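Local coordinates for protein putative rubredoxin reductase (Rhodopseudomonas palustris, PDB 3FG2) that probably transfers electrons from NADH through its bound FAD to a ferredoxin that supplies the cytochrome CYP199A2, at residues G204-E209 and V220-D224; F279-F284 and P313-P318; V181-I186 and I365-N369. All blocks are in the same frame, centred on the assembly; numbering follows the deposited sequence.

Contact 1: residues G204-E209 and V220-D224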
ATOM      1  N   GLY A 204      13.170   6.080  18.300  1.00 19.73           N
ATOM      2  CA  GLY A 204      13.848   7.361  18.349  1.00 18.78           C
ATOM      3  C   GLY A 204      15.190   7.443  17.656  1.00 19.56           C
ATOM      4  O   GLY A 204      15.986   8.331  17.968  1.00 19.84           O
ATOM      5  N   VAL A 205      15.437   6.546  16.706  1.00 19.64           N
ATOM      6  CA  VAL A 205      16.705   6.532  15.990  1.00 19.84           C
ATOM      7  C   VAL A 205      16.587   6.380  14.468  1.00 22.11           C
ATOM      8  O   VAL A 205      15.615   5.819  13.956  1.00 21.54           O
ATOM      9  CB  VAL A 205      17.616   5.406  16.532  1.00 20.76           C
ATOM     10  CG1 VAL A 205      18.197   5.816  17.886  1.00 19.42           C
ATOM     11  CG2 VAL A 205      16.810   4.107  16.683  1.00 18.23           C
ATOM     12  N   ARG A 206      17.589   6.903  13.762  1.00 22.32           N
ATOM     13  CA  ARG A 206      17.665   6.836  12.304  1.00 24.73           C
ATOM     14  C   ARG A 206      18.955   6.125  11.957  1.00 24.23           C
ATOM     15  O   ARG A 206      19.893   6.104  12.759  1.00 25.02           O
ATOM     16  CB  ARG A 206      17.789   8.222  11.664  1.00 26.48           C
ATOM     17  CG  ARG A 206      16.719   9.228  11.962  1.00 31.65           C
ATOM     18  CD  ARG A 206      17.190  10.590  11.458  1.00 33.71           C
ATOM     19  NE  ARG A 206      17.508  10.559  10.033  1.00 34.66           N
ATOM     20  CZ  ARG A 206      16.756  11.111   9.084  1.00 36.87           C
ATOM     21  NH1 ARG A 206      15.635  11.751   9.403  1.00 34.05           N
ATOM     22  NH2 ARG A 206      17.118  11.012   7.810  1.00 36.82           N
ATOM     23  N   ALA A 207      19.012   5.570  10.753  1.00 23.64           N
ATOM     24  CA  ALA A 207      20.228   4.926  10.288  1.00 24.72           C
ATOM     25  C   ALA A 207      21.085   6.085   9.764  1.00 24.47           C
ATOM     26  O   ALA A 207      20.588   6.947   9.040  1.00 25.33           O
ATOM     27  CB  ALA A 207      19.917   3.948   9.160  1.00 23.70           C
ATOM     28  N   THR A 208      22.355   6.129  10.151  1.00 23.53           N
ATOM     29  CA  THR A 208      23.241   7.193   9.693  1.00 22.78           C
ATOM     30  C   THR A 208      24.351   6.637   8.816  1.00 24.26           C
ATOM     31  O   THR A 208      25.079   7.395   8.175  1.00 24.01           O
ATOM     32  CB  THR A 208      23.907   7.927  10.874  1.00 21.93           C
ATOM     33  OG1 THR A 208      24.652   6.987  11.657  1.00 20.68           O
ATOM     34  CG2 THR A 208      22.860   8.608  11.746  1.00 22.01           C
ATOM     35  N   GLU A 209      24.473   5.311   8.789  1.00 25.83           N
ATOM     36  CA  GLU A 209      25.509   4.643   8.009  1.00 26.61           C
ATOM     37  C   GLU A 209      25.327   3.125   8.071  1.00 26.50           C
ATOM     38  O   GLU A 209      24.833   2.596   9.065  1.00 27.05           O
ATOM     39  CB  GLU A 209      26.891   5.028   8.566  1.00 24.60           C
ATOM     40  CG  GLU A 209      28.055   4.167   8.096  1.00 30.39           C
ATOM     41  CD  GLU A 209      29.401   4.600   8.697  1.00 33.79           C
ATOM     42  OE1 GLU A 209      29.494   4.731   9.935  1.00 33.59           O
ATOM     43  OE2 GLU A 209      30.373   4.802   7.933  1.00 36.23           O
ATOM     44  N   VAL A 220      24.275  -1.760  11.249  1.00 22.41           N
ATOM     45  CA  VAL A 220      23.630  -0.493  10.924  1.00 22.08           C
ATOM     46  C   VAL A 220      23.944   0.522  12.020  1.00 20.71           C
ATOM     47  O   VAL A 220      23.643   0.304  13.195  1.00 21.37           O
ATOM     48  CB  VAL A 220      22.092  -0.658  10.783  1.00 19.62           C
ATOM     49  CG1 VAL A 220      21.442   0.699  10.519  1.00 15.18           C
ATOM     50  CG2 VAL A 220      21.781  -1.612   9.639  1.00 18.25           C
ATOM     51  N   VAL A 221      24.574   1.623  11.630  1.00 19.68           N
ATOM     52  CA  VAL A 221      24.929   2.662  12.585  1.00 19.97           C
ATOM     53  C   VAL A 221      23.732   3.591  12.782  1.00 19.78           C
ATOM     54  O   VAL A 221      23.084   4.007  11.817  1.00 20.83           O
ATOM     55  CB  VAL A 221      26.148   3.471  12.093  1.00 18.69           C
ATOM     56  CG1 VAL A 221      26.658   4.374  13.208  1.00 17.33           C
ATOM     57  CG2 VAL A 221      27.249   2.525  11.631  1.00 17.59           C
ATOM     58  N   LEU A 222      23.446   3.920  14.036  1.00 18.83           N
ATOM     59  CA  LEU A 222      22.305   4.771  14.359  1.00 18.45           C
ATOM     60  C   LEU A 222      22.689   6.189  14.760  1.00 20.42           C
ATOM     61  O   LEU A 222      23.856   6.482  15.056  1.00 18.92           O
ATOM     62  CB  LEU A 222      21.493   4.127  15.485  1.00 16.09           C
ATOM     63  CG  LEU A 222      21.008   2.696  15.227  1.00 14.58           C
ATOM     64  CD1 LEU A 222      20.401   2.125  16.498  1.00 14.26           C
ATOM     65  CD2 LEU A 222      19.993   2.688  14.085  1.00 13.54           C
ATOM     66  N   SER A 223      21.685   7.062  14.782  1.00 21.13           N
ATOM     67  CA  SER A 223      21.877   8.463  15.148  1.00 21.28           C
ATOM     68  C   SER A 223      22.265   8.663  16.614  1.00 20.59           C
ATOM     69  O   SER A 223      22.536   9.790  17.036  1.00 20.54           O
ATOM     70  CB  SER A 223      20.611   9.267  14.834  1.00 20.69           C
ATOM     71  OG  SER A 223      19.467   8.601  15.330  1.00 23.39           O
ATOM     72  N   ASP A 224      22.276   7.592  17.404  1.00 19.26           N
ATOM     73  CA  ASP A 224      22.692   7.756  18.789  1.00 21.15           C
ATOM     74  C   ASP A 224      24.158   7.348  18.912  1.00 22.36           C
ATOM     75  O   ASP A 224      24.718   7.301  20.011  1.00 21.72           O
ATOM     76  CB  ASP A 224      21.808   6.942  19.743  1.00 21.10           C
ATOM     77  CG  ASP A 224      21.840   5.462  19.457  1.00 22.21           C
ATOM     78  OD1 ASP A 224      21.140   4.718  20.177  1.00 22.05           O
ATOM     79  OD2 ASP A 224      22.556   5.044  18.519  1.00 23.14           O
TER
HETATM   80  O   HOH W   1      18.198  10.232  17.264  1.00 25.93           O
HETATM   81  O   HOH W   2      25.711   8.056  13.922  1.00 14.09           O
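The hydroxyl of S223 is held from two sides: R206 N donates to S223 OG over 3.0 Å in a nearly straight bond (167°), and a water joins S223 OG to G204 O. OG can reach that amide because chi1 (48°) sets it between the backbone N and carbonyl carbon of S223. The backbone of S223 answers, its N donating to R206 O, so a serine here pairs with both N and O of R206 where strand 216-222 runs out.

Further on, E209 and V221 form an antiparallel hydrogen-bonded pair, V221 N to E209 O at 2.8 Å, while T208 N donates to V221 O, also at 2.8 Å. T208 and E209 thus both face V221, a classic beta bulge in the hairpin of strands 207-213 and 216-222. A second water links T208 OG1 to L222 O, and T208 CG2 rests on S223 CA at 3.5 Å.

Beta-branched V221 suits the strand: its CG2 lies alongside the extended E209 chain, 3.6 Å from E209 OE1. On the buried side, the small A207 lets its CB meet V220 CG1 at 3.8 Å, and V205 CG2 reaches L222 CD1 at 4.1 Å. These aliphatic side chains pack toward strands 144-148 and 167-171, while the hydroxyl and amide of S223 supply R206 N and O with partners where the regular strand pairing ends.

Contact 2: residues F279-F284 and P313-P318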
ATOM      1  N   PHE A 279      -6.026  12.743  -5.055  1.00 28.54           N
ATOM      2  CA  PHE A 279      -7.384  13.150  -5.380  1.00 27.19           C
ATOM      3  C   PHE A 279      -8.122  14.046  -4.396  1.00 28.72           C
ATOM      4  O   PHE A 279      -7.779  14.147  -3.218  1.00 27.93           O
ATOM      5  CB  PHE A 279      -8.227  11.899  -5.610  1.00 25.72           C
ATOM      6  CG  PHE A 279      -8.446  11.090  -4.367  1.00 23.12           C
ATOM      7  CD1 PHE A 279      -9.645  11.180  -3.666  1.00 21.55           C
ATOM      8  CD2 PHE A 279      -7.441  10.254  -3.880  1.00 21.95           C
ATOM      9  CE1 PHE A 279      -9.843  10.440  -2.489  1.00 22.43           C
ATOM     10  CE2 PHE A 279      -7.623   9.516  -2.714  1.00 20.00           C
ATOM     11  CZ  PHE A 279      -8.827   9.604  -2.015  1.00 19.98           C
ATOM     12  N   GLU A 280      -9.166  14.679  -4.911  1.00 29.88           N
ATOM     13  CA  GLU A 280     -10.015  15.555  -4.129  1.00 31.89           C
ATOM     14  C   GLU A 280     -11.096  14.662  -3.524  1.00 30.66           C
ATOM     15  O   GLU A 280     -11.795  13.968  -4.254  1.00 30.45           O
ATOM     16  CB  GLU A 280     -10.639  16.606  -5.049  1.00 35.57           C
ATOM     17  CG  GLU A 280     -11.585  17.570  -4.350  1.00 43.91           C
ATOM     18  CD  GLU A 280     -12.237  18.557  -5.308  1.00 47.74           C
ATOM     19  OE1 GLU A 280     -13.111  19.327  -4.849  1.00 50.33           O
ATOM     20  OE2 GLU A 280     -11.881  18.566  -6.512  1.00 49.64           O
ATOM     21  N   SER A 281     -11.221  14.674  -2.200  1.00 30.10           N
ATOM     22  CA  SER A 281     -12.216  13.851  -1.504  1.00 30.66           C
ATOM     23  C   SER A 281     -13.443  14.622  -0.997  1.00 30.66           C
ATOM     24  O   SER A 281     -13.356  15.364  -0.012  1.00 29.37           O
ATOM     25  CB  SER A 281     -11.556  13.134  -0.320  1.00 31.04           C
ATOM     26  OG  SER A 281     -12.516  12.456   0.477  1.00 30.65           O
ATOM     27  N   VAL A 282     -14.583  14.435  -1.660  1.00 30.19           N
ATOM     28  CA  VAL A 282     -15.812  15.114  -1.246  1.00 31.56           C
ATOM     29  C   VAL A 282     -16.154  14.761   0.192  1.00 30.76           C
ATOM     30  O   VAL A 282     -16.458  15.639   1.003  1.00 29.76           O
ATOM     31  CB  VAL A 282     -17.040  14.721  -2.119  1.00 31.26           C
ATOM     32  CG1 VAL A 282     -16.996  15.444  -3.445  1.00 31.23           C
ATOM     33  CG2 VAL A 282     -17.071  13.208  -2.326  1.00 31.51           C
ATOM     34  N   ARG A 283     -16.105  13.470   0.503  1.00 30.81           N
ATOM     35  CA  ARG A 283     -16.429  13.015   1.843  1.00 30.84           C
ATOM     36  C   ARG A 283     -15.568  13.661   2.933  1.00 31.25           C
ATOM     37  O   ARG A 283     -16.099  14.176   3.921  1.00 31.49           O
ATOM     38  CB  ARG A 283     -16.302  11.495   1.922  1.00 33.13           C
ATOM     39  CG  ARG A 283     -16.571  10.918   3.302  1.00 35.44           C
ATOM     40  CD  ARG A 283     -16.413   9.413   3.286  1.00 38.31           C
ATOM     41  NE  ARG A 283     -17.470   8.765   2.515  1.00 41.24           N
ATOM     42  CZ  ARG A 283     -18.737   8.684   2.913  1.00 42.53           C
ATOM     43  NH1 ARG A 283     -19.103   9.210   4.077  1.00 42.82           N
ATOM     44  NH2 ARG A 283     -19.636   8.071   2.151  1.00 42.55           N
ATOM     45  N   PHE A 284     -14.249  13.652   2.757  1.00 28.80           N
ATOM     46  CA  PHE A 284     -13.369  14.217   3.774  1.00 27.19           C
ATOM     47  C   PHE A 284     -12.996  15.673   3.587  1.00 26.91           C
ATOM     48  O   PHE A 284     -12.292  16.246   4.415  1.00 25.58           O
ATOM     49  CB  PHE A 284     -12.111  13.360   3.896  1.00 26.11           C
ATOM     50  CG  PHE A 284     -12.407  11.929   4.217  1.00 27.18           C
ATOM     51  CD1 PHE A 284     -12.247  10.938   3.257  1.00 27.37           C
ATOM     52  CD2 PHE A 284     -12.916  11.578   5.466  1.00 28.53           C
ATOM     53  CE1 PHE A 284     -12.594   9.619   3.529  1.00 26.98           C
ATOM     54  CE2 PHE A 284     -13.267  10.260   5.749  1.00 29.36           C
ATOM     55  CZ  PHE A 284     -13.106   9.278   4.778  1.00 28.63           C
ATOM     56  N   PRO A 313     -18.615  11.475  -8.285  1.00 35.04           N
ATOM     57  CA  PRO A 313     -17.487  11.816  -7.417  1.00 34.28           C
ATOM     58  C   PRO A 313     -16.964  10.545  -6.763  1.00 33.80           C
ATOM     59  O   PRO A 313     -17.750   9.709  -6.315  1.00 35.32           O
ATOM     60  CB  PRO A 313     -18.109  12.757  -6.392  1.00 34.54           C
ATOM     61  CG  PRO A 313     -19.210  13.414  -7.158  1.00 34.91           C
ATOM     62  CD  PRO A 313     -19.810  12.255  -7.922  1.00 35.45           C
ATOM     63  N   TYR A 314     -15.646  10.389  -6.723  1.00 32.07           N
ATOM     64  CA  TYR A 314     -15.045   9.215  -6.101  1.00 29.72           C
ATOM     65  C   TYR A 314     -15.370   9.212  -4.607  1.00 28.62           C
ATOM     66  O   TYR A 314     -15.206  10.230  -3.932  1.00 27.01           O
ATOM     67  CB  TYR A 314     -13.525   9.229  -6.282  1.00 27.83           C
ATOM     68  CG  TYR A 314     -12.860   8.132  -5.512  1.00 25.46           C
ATOM     69  CD1 TYR A 314     -13.072   6.799  -5.858  1.00 24.37           C
ATOM     70  CD2 TYR A 314     -12.084   8.411  -4.385  1.00 23.91           C
ATOM     71  CE1 TYR A 314     -12.537   5.760  -5.101  1.00 23.48           C
ATOM     72  CE2 TYR A 314     -11.537   7.370  -3.611  1.00 23.90           C
ATOM     73  CZ  TYR A 314     -11.774   6.047  -3.983  1.00 23.35           C
ATOM     74  OH  TYR A 314     -11.256   5.005  -3.255  1.00 21.55           O
ATOM     75  N   ASP A 315     -15.836   8.076  -4.090  1.00 28.87           N
ATOM     76  CA  ASP A 315     -16.163   7.984  -2.668  1.00 29.08           C
ATOM     77  C   ASP A 315     -15.914   6.594  -2.083  1.00 28.20           C
ATOM     78  O   ASP A 315     -16.646   6.147  -1.193  1.00 27.79           O
ATOM     79  CB  ASP A 315     -17.624   8.388  -2.421  1.00 31.77           C
ATOM     80  CG  ASP A 315     -17.932   8.620  -0.934  1.00 35.84           C
ATOM     81  OD1 ASP A 315     -19.125   8.670  -0.575  1.00 37.58           O
ATOM     82  OD2 ASP A 315     -16.991   8.759  -0.118  1.00 37.78           O
ATOM     83  N   GLY A 316     -14.888   5.908  -2.579  1.00 26.81           N
ATOM     84  CA  GLY A 316     -14.587   4.592  -2.053  1.00 26.58           C
ATOM     85  C   GLY A 316     -14.206   4.758  -0.595  1.00 26.77           C
ATOM     86  O   GLY A 316     -13.220   5.431  -0.296  1.00 27.65           O
ATOM     87  N   TYR A 317     -14.973   4.177   0.324  1.00 26.65           N
ATOM     88  CA  TYR A 317     -14.635   4.327   1.731  1.00 26.56           C
ATOM     89  C   TYR A 317     -13.356   3.563   2.060  1.00 26.24           C
ATOM     90  O   TYR A 317     -13.260   2.356   1.828  1.00 27.30           O
ATOM     91  CB  TYR A 317     -15.752   3.845   2.646  1.00 25.33           C
ATOM     92  CG  TYR A 317     -15.649   4.518   3.988  1.00 23.88           C
ATOM     93  CD1 TYR A 317     -16.200   5.785   4.192  1.00 23.65           C
ATOM     94  CD2 TYR A 317     -14.915   3.943   5.022  1.00 21.25           C
ATOM     95  CE1 TYR A 317     -16.017   6.468   5.399  1.00 22.56           C
ATOM     96  CE2 TYR A 317     -14.724   4.618   6.231  1.00 21.62           C
ATOM     97  CZ  TYR A 317     -15.281   5.878   6.412  1.00 21.31           C
ATOM     98  OH  TYR A 317     -15.122   6.540   7.606  1.00 20.62           O
ATOM     99  N   PRO A 318     -12.368   4.262   2.640  1.00 24.91           N
ATOM    100  CA  PRO A 318     -11.068   3.705   3.013  1.00 23.25           C
ATOM    101  C   PRO A 318     -11.005   2.674   4.138  1.00 23.03           C
ATOM    102  O   PRO A 318     -11.569   2.856   5.223  1.00 23.51           O
ATOM    103  CB  PRO A 318     -10.254   4.953   3.338  1.00 22.13           C
ATOM    104  CG  PRO A 318     -11.266   5.823   3.988  1.00 25.29           C
ATOM    105  CD  PRO A 318     -12.473   5.668   3.076  1.00 24.04           C
TER
HETATM  106  O   HOH W   3     -18.624   5.467   0.605  1.00 32.84           O
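R283 and D315 form a salt bridge in which R283 NE donates to the syn lone pair of D315 OD2 at 2.7 Å. The bond is bent, with OD2 tilted 24° from the guanidinium plane, and a weak second bond joins R283 NH2 to D315 OD1. The two flat groups are 22° from coplanar, which lets a two-nitrogen edge meet a two-oxygen edge. The arginine chain runs straight, CG anti to its backbone N, and bends only at chi3, which brings NE and NH2 up to D315. Y317 CD1 lies over one face of the guanidinium, 3.6 Å from R283 NE, the ring being steeply inclined to it. Arginine suits this place because its methylene chain packs as well: CD meets Y317 CE1, and CG sits 4.0 Å above the centre of the F284 ring.

The F284 ring meets P318 at its edge, CE1 lying 4.0 Å from P318 CD. Deeper in, Y314 turns its edge to the face of F279 in a T-shaped stack, the planes at 89° and the centroids 5.2 Å apart. Exposed V282 and P313 touch more lightly, V282 CG1 to P313 CB.

These contacts set strand 277-281 of a small mixed sheet and the residues that follow it against the irregular connection from helix 293-306 to strand 319-324, the first strand of the C-terminal antiparallel sheet. S281 shapes the chain here through an ST motif, its OG accepting from F284 N at 3.1 Å.

Further out, a water spans D315 O and, weakly, R283 NH2, which also makes a weak bond to P382 O. N295 and Q299 of helix 293-306 pack on F279, and D298 and Q299 on Y314.

Contact 3: residues V181-I186 and I365-N369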
ATOM      1  N   VAL A 181       0.276   5.453  10.661  1.00 28.66           N
ATOM      2  CA  VAL A 181      -1.028   4.881  10.345  1.00 29.67           C
ATOM      3  C   VAL A 181      -1.962   4.340  11.433  1.00 29.98           C
ATOM      4  O   VAL A 181      -3.136   4.105  11.147  1.00 32.21           O
ATOM      5  CB  VAL A 181      -0.864   3.766   9.285  1.00 30.40           C
ATOM      6  CG1 VAL A 181      -0.424   4.366   7.959  1.00 28.20           C
ATOM      7  CG2 VAL A 181       0.174   2.754   9.757  1.00 31.09           C
ATOM      8  N   VAL A 182      -1.474   4.124  12.652  1.00 27.01           N
ATOM      9  CA  VAL A 182      -2.341   3.607  13.719  1.00 24.53           C
ATOM     10  C   VAL A 182      -2.190   4.411  15.005  1.00 23.68           C
ATOM     11  O   VAL A 182      -1.204   5.141  15.174  1.00 22.03           O
ATOM     12  CB  VAL A 182      -2.032   2.114  14.049  1.00 24.79           C
ATOM     13  CG1 VAL A 182      -2.089   1.275  12.787  1.00 21.91           C
ATOM     14  CG2 VAL A 182      -0.663   1.989  14.717  1.00 22.15           C
ATOM     15  N   THR A 183      -3.158   4.275  15.910  1.00 21.69           N
ATOM     16  CA  THR A 183      -3.102   4.989  17.188  1.00 22.16           C
ATOM     17  C   THR A 183      -2.227   4.198  18.184  1.00 22.59           C
ATOM     18  O   THR A 183      -1.999   2.999  18.009  1.00 22.15           O
ATOM     19  CB  THR A 183      -4.527   5.229  17.773  1.00 23.95           C
ATOM     20  OG1 THR A 183      -5.199   3.978  17.979  1.00 21.75           O
ATOM     21  CG2 THR A 183      -5.346   6.090  16.819  1.00 23.78           C
ATOM     22  N   PRO A 184      -1.732   4.861  19.241  1.00 21.12           N
ATOM     23  CA  PRO A 184      -0.875   4.243  20.261  1.00 22.89           C
ATOM     24  C   PRO A 184      -1.259   2.865  20.809  1.00 23.43           C
ATOM     25  O   PRO A 184      -0.384   2.026  21.025  1.00 22.88           O
ATOM     26  CB  PRO A 184      -0.823   5.307  21.358  1.00 22.83           C
ATOM     27  CG  PRO A 184      -0.920   6.583  20.576  1.00 20.81           C
ATOM     28  CD  PRO A 184      -2.034   6.257  19.601  1.00 21.29           C
ATOM     29  N   GLU A 185      -2.547   2.625  21.043  1.00 23.56           N
ATOM     30  CA  GLU A 185      -2.964   1.331  21.579  1.00 24.80           C
ATOM     31  C   GLU A 185      -2.620   0.183  20.629  1.00 22.91           C
ATOM     32  O   GLU A 185      -2.349  -0.933  21.072  1.00 23.02           O
ATOM     33  CB  GLU A 185      -4.465   1.316  21.886  1.00 27.20           C
ATOM     34  CG  GLU A 185      -4.956   2.474  22.747  1.00 33.71           C
ATOM     35  CD  GLU A 185      -4.974   3.816  21.989  1.00 39.99           C
ATOM     36  OE1 GLU A 185      -5.240   3.823  20.759  1.00 38.21           O
ATOM     37  OE2 GLU A 185      -4.737   4.868  22.632  1.00 43.02           O
ATOM     38  N   ILE A 186      -2.634   0.449  19.328  1.00 19.80           N
ATOM     39  CA  ILE A 186      -2.291  -0.584  18.358  1.00 18.92           C
ATOM     40  C   ILE A 186      -0.778  -0.800  18.337  1.00 18.21           C
ATOM     41  O   ILE A 186      -0.306  -1.941  18.329  1.00 15.92           O
ATOM     42  CB  ILE A 186      -2.784  -0.217  16.935  1.00 17.83           C
ATOM     43  CG1 ILE A 186      -4.312  -0.069  16.939  1.00 17.73           C
ATOM     44  CG2 ILE A 186      -2.371  -1.289  15.940  1.00 16.02           C
ATOM     45  CD1 ILE A 186      -5.057  -1.298  17.448  1.00 10.66           C
ATOM     46  N   ILE A 365     -12.117   2.473  13.050  1.00 17.04           N
ATOM     47  CA  ILE A 365     -11.996   1.322  13.935  1.00 16.35           C
ATOM     48  C   ILE A 365     -10.799   0.488  13.523  1.00 18.44           C
ATOM     49  O   ILE A 365     -10.690   0.078  12.366  1.00 19.81           O
ATOM     50  CB  ILE A 365     -13.209   0.391  13.876  1.00 16.67           C
ATOM     51  CG1 ILE A 365     -14.495   1.150  14.188  1.00 17.15           C
ATOM     52  CG2 ILE A 365     -13.030  -0.732  14.885  1.00 12.66           C
ATOM     53  CD1 ILE A 365     -15.737   0.251  14.172  1.00 15.29           C
ATOM     54  N   GLU A 366      -9.915   0.239  14.481  1.00 19.09           N
ATOM     55  CA  GLU A 366      -8.715  -0.560  14.268  1.00 19.53           C
ATOM     56  C   GLU A 366      -8.950  -1.844  15.057  1.00 18.75           C
ATOM     57  O   GLU A 366      -8.918  -1.836  16.287  1.00 19.02           O
ATOM     58  CB  GLU A 366      -7.501   0.185  14.816  1.00 19.74           C
ATOM     59  CG  GLU A 366      -7.363   1.616  14.306  1.00 19.21           C
ATOM     60  CD  GLU A 366      -6.415   2.435  15.171  1.00 20.63           C
ATOM     61  OE1 GLU A 366      -6.669   2.541  16.394  1.00 18.57           O
ATOM     62  OE2 GLU A 366      -5.419   2.970  14.633  1.00 18.93           O
ATOM     63  N   SER A 367      -9.193  -2.937  14.345  1.00 17.16           N
ATOM     64  CA  SER A 367      -9.487  -4.219  14.974  1.00 16.78           C
ATOM     65  C   SER A 367      -8.392  -5.269  14.877  1.00 16.24           C
ATOM     66  O   SER A 367      -7.917  -5.569  13.791  1.00 17.26           O
ATOM     67  CB  SER A 367     -10.767  -4.798  14.369  1.00 15.65           C
ATOM     68  OG  SER A 367     -11.819  -3.850  14.394  1.00 18.55           O
ATOM     69  N   VAL A 368      -8.008  -5.835  16.016  1.00 17.17           N
ATOM     70  CA  VAL A 368      -6.992  -6.881  16.050  1.00 18.30           C
ATOM     71  C   VAL A 368      -7.698  -8.212  16.273  1.00 18.47           C
ATOM     72  O   VAL A 368      -8.329  -8.418  17.310  1.00 18.84           O
ATOM     73  CB  VAL A 368      -5.979  -6.664  17.192  1.00 18.69           C
ATOM     74  CG1 VAL A 368      -5.114  -7.907  17.362  1.00 19.63           C
ATOM     75  CG2 VAL A 368      -5.110  -5.467  16.890  1.00 17.88           C
ATOM     76  N   ASN A 369      -7.585  -9.110  15.299  1.00 19.29           N
ATOM     77  CA  ASN A 369      -8.228 -10.424  15.370  1.00 20.08           C
ATOM     78  C   ASN A 369      -9.681 -10.304  15.843  1.00 20.07           C
ATOM     79  O   ASN A 369     -10.115 -11.030  16.740  1.00 22.87           O
ATOM     80  CB  ASN A 369      -7.466 -11.347  16.323  1.00 16.88           C
ATOM     81  CG  ASN A 369      -5.986 -11.431  16.006  1.00 18.56           C
ATOM     82  OD1 ASN A 369      -5.585 -11.663  14.853  1.00 16.30           O
ATOM     83  ND2 ASN A 369      -5.157 -11.259  17.037  1.00 12.59           N
TER
HETATM   84  O   HOH W   4      -5.744   3.721  11.944  1.00 33.44           O
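E366 extends its carboxylate from strand 361-368 to the residues that start helix 184-196, tying the pyridine nucleotide-disulphide oxidoreductase part to the C-terminal antiparallel sheet. T183 N donates to the syn lone pair of E366 OE2 at 2.9 Å, and T183 OG1 lies in hydrogen-bonding distance of E366 OE1 at 2.6 Å. Threonine suits the place since chi1 of 59° puts OG1 between its backbone N and carbonyl carbon, where amide and hydroxyl can address one carboxylate together. E366 reaches them with CG anti to its own carbonyl carbon (chi1 -52°) and an extended chi2 (163°). A water bridges E366 OE2 and V181 O.

Aliphatic groups pack beside this polar link: I186 CG1 lies 3.6 Å from E366 OE1, and I186 CD1 meets V368 CG2 at 4.2 Å. T183 holds the N-cap position without a capping bond from its side chain; OG1 is also 2.8 Å from E185 OE1. Shortening E366 to an alanine would probably leave T183 N without its carboxylate partner and open a gap beside I186.

E185 OE1 stands 4.8 Å from E366 OE1, so the two acids may raise each other's proton affinity, while the amide of T183 and the nearby helix start would probably favour the charged form of E366.

From the N terminus, the chain first enters contact 3 at 181-186, which runs into helix 184-196, and leaves that loop open for 178 residues. Contact 1 opens and closes within it, a short hairpin closure of ten intervening residues in the three-stranded antiparallel sheet. Contact 2 follows in series, closing a 28-residue loop that holds helix 293-306. Residues 365-369 then complete contact 3, within which both others nest; none cross. The three do not touch: contacts 2 and 3 approach to about 7 Å between nearest atoms, whereas contact 1 stays remote. Contact 3 joins the pyridine nucleotide-disulphide oxidoreductase part to the C-terminal sheet; contact 2 packs the 277-281 strand region against the connection leading into that sheet.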